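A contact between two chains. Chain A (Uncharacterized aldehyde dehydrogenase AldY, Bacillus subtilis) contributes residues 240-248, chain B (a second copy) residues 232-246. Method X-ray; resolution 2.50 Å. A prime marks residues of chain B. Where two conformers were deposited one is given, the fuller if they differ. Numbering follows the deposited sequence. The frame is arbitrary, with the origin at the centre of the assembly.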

# COMPACT_ATOMS: atom_id res chain seq x y z
N GLY A 240 7.24 8.10 -1.79
CA GLY A 240 7.07 6.98 -0.87
C GLY A 240 7.31 7.36 0.58
O GLY A 240 6.62 6.88 1.49
N GLU A 241 8.27 8.23 0.79
CA GLU A 241 8.59 8.66 2.14
C GLU A 241 7.49 9.58 2.67
O GLU A 241 7.01 9.41 3.80
CB GLU A 241 9.96 9.31 2.10
CG GLU A 241 10.32 10.32 3.17
CD GLU A 241 11.40 11.26 2.68
OE1 GLU A 241 12.49 11.31 3.27
OE2 GLU A 241 11.15 11.93 1.65
N ILE A 242 7.05 10.53 1.86
CA ILE A 242 6.05 11.50 2.30
C ILE A 242 4.72 10.82 2.50
O ILE A 242 4.05 11.05 3.50
CB ILE A 242 5.89 12.68 1.32
CG1 ILE A 242 7.08 13.63 1.45
CG2 ILE A 242 4.58 13.43 1.56
CD1 ILE A 242 7.43 14.34 0.15
N ALA A 243 4.33 9.98 1.54
CA ALA A 243 3.05 9.30 1.59
C ALA A 243 3.07 8.19 2.64
O ALA A 243 2.08 7.98 3.34
CB ALA A 243 2.68 8.77 0.21
N GLY A 244 4.21 7.52 2.77
CA GLY A 244 4.39 6.51 3.81
C GLY A 244 4.21 7.08 5.20
O GLY A 244 3.51 6.50 6.03
N ARG A 245 4.85 8.23 5.46
CA ARG A 245 4.76 8.95 6.74
C ARG A 245 3.31 9.34 7.06
O ARG A 245 2.89 9.32 8.22
CB ARG A 245 5.63 10.21 6.69
CG ARG A 245 5.93 10.84 8.03
CD ARG A 245 6.66 12.17 7.89
NE ARG A 245 7.84 12.07 7.03
CZ ARG A 245 8.06 12.81 5.95
NH1 ARG A 245 7.16 13.73 5.58
NH2 ARG A 245 9.17 12.64 5.24
N ALA A 246 2.57 9.71 6.02
CA ALA A 246 1.19 10.19 6.18
C ALA A 246 0.15 9.08 5.97
O ALA A 246 -1.04 9.33 6.06
CB ALA A 246 0.92 11.39 5.27
N PHE A 247 0.62 7.86 5.69
CA PHE A 247 -0.26 6.70 5.48
C PHE A 247 -1.27 6.93 4.35
O PHE A 247 -2.42 6.53 4.46
CB PHE A 247 -1.02 6.32 6.76
CG PHE A 247 -0.19 6.30 8.00
CD1 PHE A 247 0.85 5.38 8.16
CD2 PHE A 247 -0.46 7.20 9.04
CE1 PHE A 247 1.63 5.36 9.32
CE2 PHE A 247 0.32 7.19 10.20
CZ PHE A 247 1.36 6.27 10.34
N LYS A 248 -0.86 7.59 3.29
CA LYS A 248 -1.68 7.65 2.09
C LYS A 248 -1.37 6.42 1.22
O LYS A 248 -0.26 5.90 1.23
CB LYS A 248 -1.37 8.90 1.29
CG LYS A 248 -1.35 10.24 2.03
CD LYS A 248 -0.96 11.35 1.02
CE LYS A 248 -0.95 12.76 1.62
NZ LYS A 248 -2.12 13.18 2.47
N SER B 232 2.30 1.95 18.13
CA SER B 232 1.78 3.30 18.10
C SER B 232 1.75 3.85 16.68
O SER B 232 2.33 3.25 15.77
CB SER B 232 2.62 4.21 19.00
OG SER B 232 3.98 4.14 18.63
N THR B 233 1.09 4.99 16.47
CA THR B 233 1.06 5.59 15.16
C THR B 233 2.33 6.36 14.91
O THR B 233 2.81 6.41 13.78
CB THR B 233 -0.17 6.48 14.91
OG1 THR B 233 -0.07 7.67 15.69
CG2 THR B 233 -1.47 5.73 15.24
N ALA B 234 2.90 6.92 15.96
CA ALA B 234 4.18 7.63 15.84
C ALA B 234 5.34 6.70 15.45
O ALA B 234 6.28 7.13 14.76
CB ALA B 234 4.50 8.39 17.12
N VAL B 235 5.31 5.44 15.88
CA VAL B 235 6.29 4.48 15.38
C VAL B 235 5.86 4.10 13.95
O VAL B 235 6.70 4.08 13.03
CB VAL B 235 6.48 3.24 16.29
CG1 VAL B 235 7.59 2.35 15.76
CG2 VAL B 235 6.81 3.64 17.72
N GLY B 236 4.56 3.85 13.76
CA GLY B 236 3.97 3.70 12.42
C GLY B 236 4.51 4.72 11.43
O GLY B 236 5.09 4.37 10.40
N ARG B 237 4.36 6.00 11.76
CA ARG B 237 4.85 7.08 10.90
C ARG B 237 6.30 6.86 10.52
O ARG B 237 6.69 7.09 9.38
CB ARG B 237 4.69 8.44 11.58
CG ARG B 237 3.32 9.06 11.38
CD ARG B 237 3.31 10.52 11.78
NE ARG B 237 2.64 10.72 13.06
CZ ARG B 237 1.32 10.88 13.20
NH1 ARG B 237 0.81 11.05 14.41
NH2 ARG B 237 0.52 10.87 12.13
N HIS B 238 7.10 6.43 11.49
CA HIS B 238 8.50 6.19 11.27
C HIS B 238 8.69 5.01 10.34
O HIS B 238 9.44 5.09 9.38
CB HIS B 238 9.19 5.95 12.61
CG HIS B 238 10.63 5.54 12.49
ND1 HIS B 238 11.59 6.38 12.09
CD2 HIS B 238 11.25 4.32 12.74
CE1 HIS B 238 12.77 5.75 12.07
NE2 HIS B 238 12.57 4.48 12.49
N ILE B 239 8.00 3.90 10.61
CA ILE B 239 8.09 2.72 9.74
C ILE B 239 7.57 3.03 8.32
O ILE B 239 8.22 2.69 7.32
CB ILE B 239 7.35 1.52 10.36
CG1 ILE B 239 8.17 0.98 11.53
CG2 ILE B 239 7.12 0.42 9.32
CD1 ILE B 239 7.31 0.67 12.72
N GLY B 240 6.42 3.70 8.26
CA GLY B 240 5.77 4.07 7.00
C GLY B 240 6.65 4.90 6.09
O GLY B 240 6.62 4.74 4.88
N GLU B 241 7.45 5.76 6.69
CA GLU B 241 8.33 6.62 5.93
C GLU B 241 9.53 5.82 5.42
O GLU B 241 10.00 6.06 4.32
CB GLU B 241 8.75 7.79 6.82
CG GLU B 241 9.91 8.65 6.33
CD GLU B 241 10.59 9.37 7.49
OE1 GLU B 241 11.71 8.97 7.87
OE2 GLU B 241 9.99 10.32 8.04
N ILE B 242 10.03 4.86 6.20
CA ILE B 242 11.19 4.06 5.77
C ILE B 242 10.77 3.08 4.68
O ILE B 242 11.42 2.97 3.65
CB ILE B 242 11.89 3.27 6.92
CG1 ILE B 242 12.18 4.16 8.14
CG2 ILE B 242 13.17 2.62 6.41
CD1 ILE B 242 13.52 4.87 8.13
N ALA B 243 9.66 2.39 4.91
CA ALA B 243 9.16 1.40 3.96
C ALA B 243 8.75 2.02 2.61
O ALA B 243 9.16 1.55 1.55
CB ALA B 243 8.00 0.62 4.58
N GLY B 244 7.95 3.09 2.65
CA GLY B 244 7.51 3.77 1.42
C GLY B 244 8.67 4.13 0.52
O GLY B 244 8.58 4.09 -0.68
N ARG B 245 9.80 4.46 1.15
CA ARG B 245 10.97 4.98 0.48
C ARG B 245 11.76 3.84 -0.16
O ARG B 245 12.55 4.04 -1.06
CB ARG B 245 11.79 5.65 1.57
CG ARG B 245 13.01 6.42 1.15
CD ARG B 245 13.21 7.55 2.14
NE ARG B 245 13.49 7.10 3.50
CZ ARG B 245 13.53 7.91 4.55
NH1 ARG B 245 13.80 7.42 5.76
NH2 ARG B 245 13.30 9.21 4.41
N ALA B 246 11.55 2.64 0.35
CA ALA B 246 12.15 1.45 -0.24
C ALA B 246 11.14 0.69 -1.13
O ALA B 246 11.49 -0.32 -1.71
CB ALA B 246 12.69 0.55 0.85

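How does the first turn of the chain B helix meet chain A? Ser232′ lies beyond reach of the partner and serves its own helix, its OG accepting a weak capping bond from Val235′ N. Contact begins with Phe247, the residue at which chain A leaves its helix through a Schellman turn with positive phi. Its CA-to-CB bond points sideways, yet the ring reaches the other helix and sets its edge against the backbone: Phe247 CZ lies 3.7 Å from Thr233′ O and Phe247 CE1 3.6 Å from Gly236′ C. Gly236′ leaves room for this approach, since a CB there would sit tight against Phe247 CZ.

What does Arg237′ add? Phe247 CZ comes within 3.3 Å of Arg237′ N, and the aliphatic part of the arginine also packs here, with Arg237′ CG 3.6 Å from Phe247 CZ and 3.2 Å from Arg245 O. The methylene suits this place because it packs against both the ring and the Arg245 carbonyl oxygen. The next two residues, His238′ (CA-to-CB away) and Ile239′ (sideways), do not touch the partner.

Why can the helices come so close at Gly240′? Their axes approach to 6.6 Å, running nearly antiparallel at 152°, and glycine makes this possible. Gly240′ lies opposite Gly244, with Gly240′ O 3.0 Å from Gly244 CA in a CA-H...O contact; a second runs from Gly240′ CA to Gly244 O at 3.5 Å. A CB on either residue would clash with the carbonyl oxygen of the other. With no side chain on either buried glycine, backbone packs directly on backbone.

How are charges placed around this close crossing? Glu241′ meets its own counterpart, Glu241, through their methylenes, Glu241′ CG to Glu241 CG at 3.6 Å, while the carboxylates turn to arginines. Arg245 NE donates to Glu241′ OE2 at 3.0 Å in an almost straight hydrogen bond within a salt bridge, the oxygen lying at the guanidinium edge. The extended t, t start of each glutamate carries its charge beyond the backbone contact.

How does the end of the chain B stretch complete the contact? Gly244′ repeats the glycine arrangement against Gly240: Gly244′ CA lies 3.2 Å from Gly240 O, and Gly240 CA lies 3.3 Å from Gly244′ O. Arg245′ then answers the other salt bridge, Arg245′ NH2 lying 2.5 Å from Glu241 OE1, though the bent hydrogen bond is weak. Arg245′ NH1 also bonds weakly to Glu241′ OE1 at 3.4 Å, within a salt bridge of its own chain, so this guanidinium links glutamates from both chains.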